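Local atomic coordinates of DUF5638 domain-containing protein (Legionella pneumophila subsp. pneumophila, PDB entry 5L1A), a protein that is of unknown function but belongs to the DUF5638 family, its N-terminal helical part being described here, with a transmembrane helix predicted for the full-length protein. Residues Phe35-Tyr46 / Ala99-Val109. Sequence-based numbering, arbitrary orientation.
Sequences FLQQLNQIKYFY and ADVIIANFFKV. With I3C (5-amino-2,4,6-triiodobenzene-1,3-dicarboxylic acid), chain D.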
loop_
_atom_site.group_PDB
_atom_site.type_symbol
_atom_site.label_atom_id
_atom_site.label_comp_id
_atom_site.label_asym_id
_atom_site.label_seq_id
_atom_site.Cartn_x
_atom_site.Cartn_y
_atom_site.Cartn_z
ATOM N N PHE A 35 -15.298 1.256 5.078
ATOM C CA PHE A 35 -13.866 1.427 5.292
ATOM C C PHE A 35 -13.123 0.105 5.146
ATOM O O PHE A 35 -12.036 0.058 4.558
ATOM C CB PHE A 35 -13.587 2.032 6.667
ATOM C CG PHE A 35 -12.131 2.032 7.021
ATOM C CD1 PHE A 35 -11.289 3.005 6.512
ATOM C CD2 PHE A 35 -11.594 1.042 7.828
ATOM C CE1 PHE A 35 -9.944 3.008 6.815
ATOM C CE2 PHE A 35 -10.247 1.036 8.130
ATOM C CZ PHE A 35 -9.422 2.021 7.625
ATOM N N LEU A 36 -13.691 -0.978 5.682
ATOM C CA LEU A 36 -13.050 -2.282 5.565
ATOM C C LEU A 36 -12.988 -2.752 4.118
ATOM O O LEU A 36 -12.075 -3.499 3.751
ATOM C CB LEU A 36 -13.781 -3.310 6.431
ATOM C CG LEU A 36 -13.669 -3.140 7.948
ATOM C CD1 LEU A 36 -14.405 -4.261 8.669
ATOM C CD2 LEU A 36 -12.211 -3.087 8.384
ATOM N N GLN A 37 -13.944 -2.338 3.284
ATOM C CA GLN A 37 -13.856 -2.668 1.865
ATOM C C GLN A 37 -12.761 -1.859 1.183
ATOM O O GLN A 37 -12.062 -2.369 0.300
ATOM C CB GLN A 37 -15.201 -2.441 1.179
ATOM C CG GLN A 37 -16.300 -3.366 1.658
ATOM C CD GLN A 37 -16.024 -4.827 1.352
ATOM O OE1 GLN A 37 -15.509 -5.167 0.286
ATOM N NE2 GLN A 37 -16.368 -5.701 2.292
ATOM N N GLN A 38 -12.598 -0.596 1.580
ATOM C CA GLN A 38 -11.514 0.212 1.031
ATOM C C GLN A 38 -10.162 -0.271 1.541
ATOM O O GLN A 38 -9.181 -0.298 0.789
ATOM C CB GLN A 38 -11.737 1.684 1.376
ATOM C CG GLN A 38 -13.026 2.249 0.797
ATOM C CD GLN A 38 -13.341 3.637 1.315
ATOM O OE1 GLN A 38 -12.960 4.000 2.427
ATOM N NE2 GLN A 38 -14.042 4.425 0.506
ATOM N N LEU A 39 -10.097 -0.664 2.816
ATOM C CA LEU A 39 -8.869 -1.229 3.363
ATOM C C LEU A 39 -8.484 -2.513 2.637
ATOM O O LEU A 39 -7.318 -2.703 2.269
ATOM C CB LEU A 39 -9.035 -1.485 4.860
ATOM C CG LEU A 39 -7.865 -2.177 5.558
ATOM C CD1 LEU A 39 -6.616 -1.316 5.479
ATOM C CD2 LEU A 39 -8.212 -2.493 7.000
ATOM N N ASN A 40 -9.454 -3.408 2.420
ATOM C CA ASN A 40 -9.177 -4.645 1.699
ATOM C C ASN A 40 -8.811 -4.379 0.247
ATOM O O ASN A 40 -8.020 -5.128 -0.336
ATOM C CB ASN A 40 -10.381 -5.584 1.768
ATOM C CG ASN A 40 -10.491 -6.290 3.100
ATOM O OD1 ASN A 40 -9.879 -7.336 3.311
ATOM N ND2 ASN A 40 -11.279 -5.726 4.007
ATOM N N GLN A 41 -9.384 -3.337 -0.354
ATOM C CA GLN A 41 -9.024 -2.980 -1.722
ATOM C C GLN A 41 -7.565 -2.550 -1.808
ATOM O O GLN A 41 -6.850 -2.928 -2.745
ATOM C CB GLN A 41 -9.955 -1.873 -2.220
ATOM C CG GLN A 41 -9.785 -1.467 -3.674
ATOM C CD GLN A 41 -10.811 -0.427 -4.102
ATOM O OE1 GLN A 41 -11.048 0.559 -3.400
ATOM N NE2 GLN A 41 -11.433 -0.649 -5.251
ATOM N N ILE A 42 -7.103 -1.772 -0.829
ATOM C CA ILE A 42 -5.712 -1.333 -0.807
ATOM C C ILE A 42 -4.776 -2.528 -0.687
ATOM O O ILE A 42 -3.790 -2.642 -1.426
ATOM C CB ILE A 42 -5.485 -0.328 0.338
ATOM C CG1 ILE A 42 -6.017 1.053 -0.049
ATOM C CG2 ILE A 42 -4.015 -0.258 0.699
ATOM C CD1 ILE A 42 -5.327 1.654 -1.260
ATOM N N LYS A 43 -5.066 -3.437 0.245
ATOM C CA LYS A 43 -4.178 -4.576 0.441
ATOM C C LYS A 43 -4.204 -5.513 -0.754
ATOM O O LYS A 43 -3.171 -6.085 -1.116
ATOM C CB LYS A 43 -4.546 -5.316 1.727
ATOM C CG LYS A 43 -4.483 -4.423 2.952
ATOM C CD LYS A 43 -4.150 -5.198 4.209
ATOM C CE LYS A 43 -5.271 -6.125 4.606
ATOM N NZ LYS A 43 -4.924 -6.851 5.857
ATOM N N TYR A 44 -5.366 -5.671 -1.386
ATOM C CA TYR A 44 -5.434 -6.447 -2.616
ATOM C C TYR A 44 -4.607 -5.807 -3.726
ATOM O O TYR A 44 -3.971 -6.521 -4.509
ATOM C CB TYR A 44 -6.892 -6.603 -3.043
ATOM C CG TYR A 44 -7.088 -7.270 -4.382
ATOM C CD1 TYR A 44 -7.083 -8.656 -4.500
ATOM C CD2 TYR A 44 -7.290 -6.514 -5.528
ATOM C CE1 TYR A 44 -7.266 -9.266 -5.727
ATOM C CE2 TYR A 44 -7.473 -7.113 -6.752
ATOM C CZ TYR A 44 -7.460 -8.488 -6.849
ATOM O OH TYR A 44 -7.648 -9.082 -8.075
ATOM N N PHE A 45 -4.585 -4.473 -3.794
ATOM C CA PHE A 45 -3.841 -3.786 -4.849
ATOM C C PHE A 45 -2.345 -4.081 -4.770
ATOM O O PHE A 45 -1.709 -4.388 -5.784
ATOM C CB PHE A 45 -4.097 -2.279 -4.773
ATOM C CG PHE A 45 -3.202 -1.464 -5.664
ATOM C CD1 PHE A 45 -3.487 -1.323 -7.008
ATOM C CD2 PHE A 45 -2.076 -0.835 -5.155
ATOM C CE1 PHE A 45 -2.664 -0.575 -7.829
ATOM C CE2 PHE A 45 -1.250 -0.086 -5.975
ATOM C CZ PHE A 45 -1.546 0.043 -7.311
ATOM N N TYR A 46 -1.760 -3.983 -3.578
ATOM C CA TYR A 46 -0.316 -4.150 -3.470
ATOM C C TYR A 46 0.088 -5.617 -3.499
ATOM O O TYR A 46 1.089 -5.974 -4.129
ATOM C CB TYR A 46 0.202 -3.474 -2.201
ATOM C CG TYR A 46 0.160 -1.972 -2.274
ATOM C CD1 TYR A 46 1.090 -1.271 -3.028
ATOM C CD2 TYR A 46 -0.812 -1.253 -1.598
ATOM C CE1 TYR A 46 1.056 0.111 -3.101
ATOM C CE2 TYR A 46 -0.855 0.129 -1.661
ATOM C CZ TYR A 46 0.081 0.806 -2.413
ATOM O OH TYR A 46 0.037 2.180 -2.482
ATOM N N ALA A 99 -5.491 3.389 -9.502
ATOM C CA ALA A 99 -4.738 3.381 -8.253
ATOM C C ALA A 99 -4.695 4.769 -7.628
ATOM O O ALA A 99 -4.739 4.902 -6.400
ATOM C CB ALA A 99 -3.324 2.855 -8.492
ATOM N N ASP A 100 -4.605 5.815 -8.454
ATOM C CA ASP A 100 -4.682 7.178 -7.934
ATOM C C ASP A 100 -5.968 7.397 -7.148
ATOM O O ASP A 100 -5.954 8.012 -6.075
ATOM C CB ASP A 100 -4.587 8.185 -9.083
ATOM C CG ASP A 100 -3.161 8.606 -9.378
ATOM O OD1 ASP A 100 -2.230 7.993 -8.822
ATOM O OD2 ASP A 100 -2.965 9.553 -10.167
ATOM N N VAL A 101 -7.089 6.888 -7.665
ATOM C CA VAL A 101 -8.389 7.133 -7.049
ATOM C C VAL A 101 -8.482 6.448 -5.692
ATOM O O VAL A 101 -8.881 7.063 -4.697
ATOM C CB VAL A 101 -9.519 6.674 -7.990
ATOM C CG1 VAL A 101 -10.859 6.750 -7.286
ATOM C CG2 VAL A 101 -9.526 7.515 -9.255
ATOM N N ILE A 102 -8.114 5.166 -5.627
ATOM C CA ILE A 102 -8.266 4.431 -4.375
ATOM C C ILE A 102 -7.253 4.898 -3.339
ATOM O O ILE A 102 -7.544 4.896 -2.137
ATOM C CB ILE A 102 -8.171 2.912 -4.623
ATOM C CG1 ILE A 102 -6.790 2.529 -5.159
ATOM C CG2 ILE A 102 -9.253 2.460 -5.593
ATOM C CD1 ILE A 102 -6.635 1.053 -5.442
ATOM N N ILE A 103 -6.062 5.316 -3.769
ATOM C CA ILE A 103 -5.046 5.745 -2.814
ATOM C C ILE A 103 -5.362 7.133 -2.273
ATOM O O ILE A 103 -5.192 7.399 -1.078
ATOM C CB ILE A 103 -3.650 5.691 -3.461
ATOM C CG1 ILE A 103 -3.225 4.239 -3.692
ATOM C CG2 ILE A 103 -2.632 6.403 -2.591
ATOM C CD1 ILE A 103 -1.942 4.098 -4.488
ATOM N N ALA A 104 -5.829 8.039 -3.135
ATOM C CA ALA A 104 -6.223 9.361 -2.662
ATOM C C ALA A 104 -7.435 9.279 -1.745
ATOM O O ALA A 104 -7.494 9.970 -0.721
ATOM C CB ALA A 104 -6.512 10.283 -3.845
ATOM N N ASN A 105 -8.412 8.439 -2.094
ATOM C CA ASN A 105 -9.581 8.271 -1.236
ATOM C C ASN A 105 -9.191 7.694 0.120
ATOM O O ASN A 105 -9.729 8.107 1.154
ATOM C CB ASN A 105 -10.616 7.380 -1.924
ATOM C CG ASN A 105 -11.790 7.044 -1.019
ATOM O OD1 ASN A 105 -11.771 6.041 -0.303
ATOM N ND2 ASN A 105 -12.823 7.879 -1.052
ATOM N N PHE A 106 -8.250 6.747 0.142
ATOM C CA PHE A 106 -7.861 6.154 1.418
ATOM C C PHE A 106 -7.136 7.159 2.308
ATOM O O PHE A 106 -7.291 7.120 3.534
ATOM C CB PHE A 106 -6.996 4.913 1.194
ATOM C CG PHE A 106 -6.807 4.071 2.433
ATOM C CD1 PHE A 106 -7.791 3.181 2.840
ATOM C CD2 PHE A 106 -5.646 4.171 3.187
ATOM C CE1 PHE A 106 -7.623 2.407 3.977
ATOM C CE2 PHE A 106 -5.467 3.401 4.327
ATOM C CZ PHE A 106 -6.458 2.517 4.723
ATOM N N PHE A 107 -6.360 8.072 1.720
ATOM C CA PHE A 107 -5.718 9.111 2.520
ATOM C C PHE A 107 -6.744 10.038 3.155
ATOM O O PHE A 107 -6.643 10.365 4.344
ATOM C CB PHE A 107 -4.739 9.912 1.664
ATOM C CG PHE A 107 -3.474 9.182 1.366
ATOM C CD1 PHE A 107 -2.964 8.274 2.275
ATOM C CD2 PHE A 107 -2.797 9.393 0.179
ATOM C CE1 PHE A 107 -1.795 7.588 2.009
ATOM C CE2 PHE A 107 -1.625 8.712 -0.095
ATOM C CZ PHE A 107 -1.121 7.809 0.822
ATOM N N LYS A 108 -7.738 10.472 2.380
ATOM C CA LYS A 108 -8.768 11.347 2.924
ATOM C C LYS A 108 -9.608 10.655 3.990
ATOM O O LYS A 108 -10.145 11.329 4.874
ATOM C CB LYS A 108 -9.660 11.864 1.798
ATOM C CG LYS A 108 -8.884 12.511 0.659
ATOM C CD LYS A 108 -9.777 13.364 -0.222
ATOM C CE LYS A 108 -10.065 14.709 0.426
ATOM N NZ LYS A 108 -8.835 15.546 0.533
ATOM N N VAL A 109 -9.722 9.328 3.933
ATOM C CA VAL A 109 -10.445 8.595 4.967
ATOM C C VAL A 109 -9.696 8.665 6.294
ATOM O O VAL A 109 -10.293 8.883 7.355
ATOM C CB VAL A 109 -10.669 7.137 4.530
ATOM C CG1 VAL A 109 -11.028 6.293 5.721
ATOM C CG2 VAL A 109 -11.751 7.060 3.469
HETATM I I3 I3C D . -7.145 10.958 -7.445
HETATM I I2 I3C D . -12.491 11.770 -10.368
HETATM I I1 I3C D . -7.088 12.954 -13.233
HETATM O O8 I3C D . -5.321 11.006 -10.776
HETATM O O9 I3C D . -5.371 12.976 -9.817
HETATM C C10 I3C D . -10.406 12.692 -12.833
HETATM N N13 I3C D . -10.342 11.052 -8.050
HETATM C C1 I3C D . -7.445 11.945 -10.340
HETATM C C6 I3C D . -8.196 11.507 -9.148
HETATM C C5 I3C D . -9.673 11.457 -9.157
HETATM C C4 I3C D . -10.406 11.852 -10.382
HETATM C C3 I3C D . -9.663 12.299 -11.590
HETATM C C2 I3C D . -8.176 12.338 -11.563
HETATM C C7 I3C D . -5.948 11.981 -10.308
HETATM O O11 I3C D . -10.318 13.865 -13.250
HETATM O O12 I3C D . -11.102 11.834 -13.413
#
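Phe106 reaches across from helix 97-110 to helix 33-51 and fills a hole on its surface lined by Phe35, Gln38, Leu39 and Ile42, a clear case of knobs-into-holes packing. With CG anti to the backbone N, the ring extends across the interface; CG1 of Ile42 lies over one face, 4.0 Å from CG of Phe106, while CD1 of Leu39 meets CZ of Phe106 at 3.9 Å. The rings of Phe35 and Phe106 are nearly parallel but slid apart, planes at 22° and centroids 5.7 Å distant, and thus touch with little overlap. CG1 of Val109 comes against the edge of the Phe35 ring, 3.4 Å from CD1.

Near the N-terminal end of segment 99-109, apolar contacts continue: CB of Ala99 sits 3.5 Å from CZ of Phe45. The methyl CD1 of Ile103 touches the hydroxyl OH of Tyr46 at 3.4 Å. Polar groups border this core: the amides of Gln38 and Asn105, planes 76° apart, bring NE2 and OD1 to 2.9 Å, but at an angle too poor for a hydrogen bond. The amide of Gln41 lies against CG2 of Ile102.

Leu22 and Phe69 also pack on Ile42, joining helices 8-25 and 56-77 to the same core. Elsewhere on helix 97-110, Asp100, Val101 and Ala104 border a bound 5-amino-2,4,6-triiodobenzene-1,3-dicarboxylic acid. The segment axes approach to 10.3 Å, N-to-C directions 134° apart, an oblique, broadly antiparallel crossing within a compact all-helical domain.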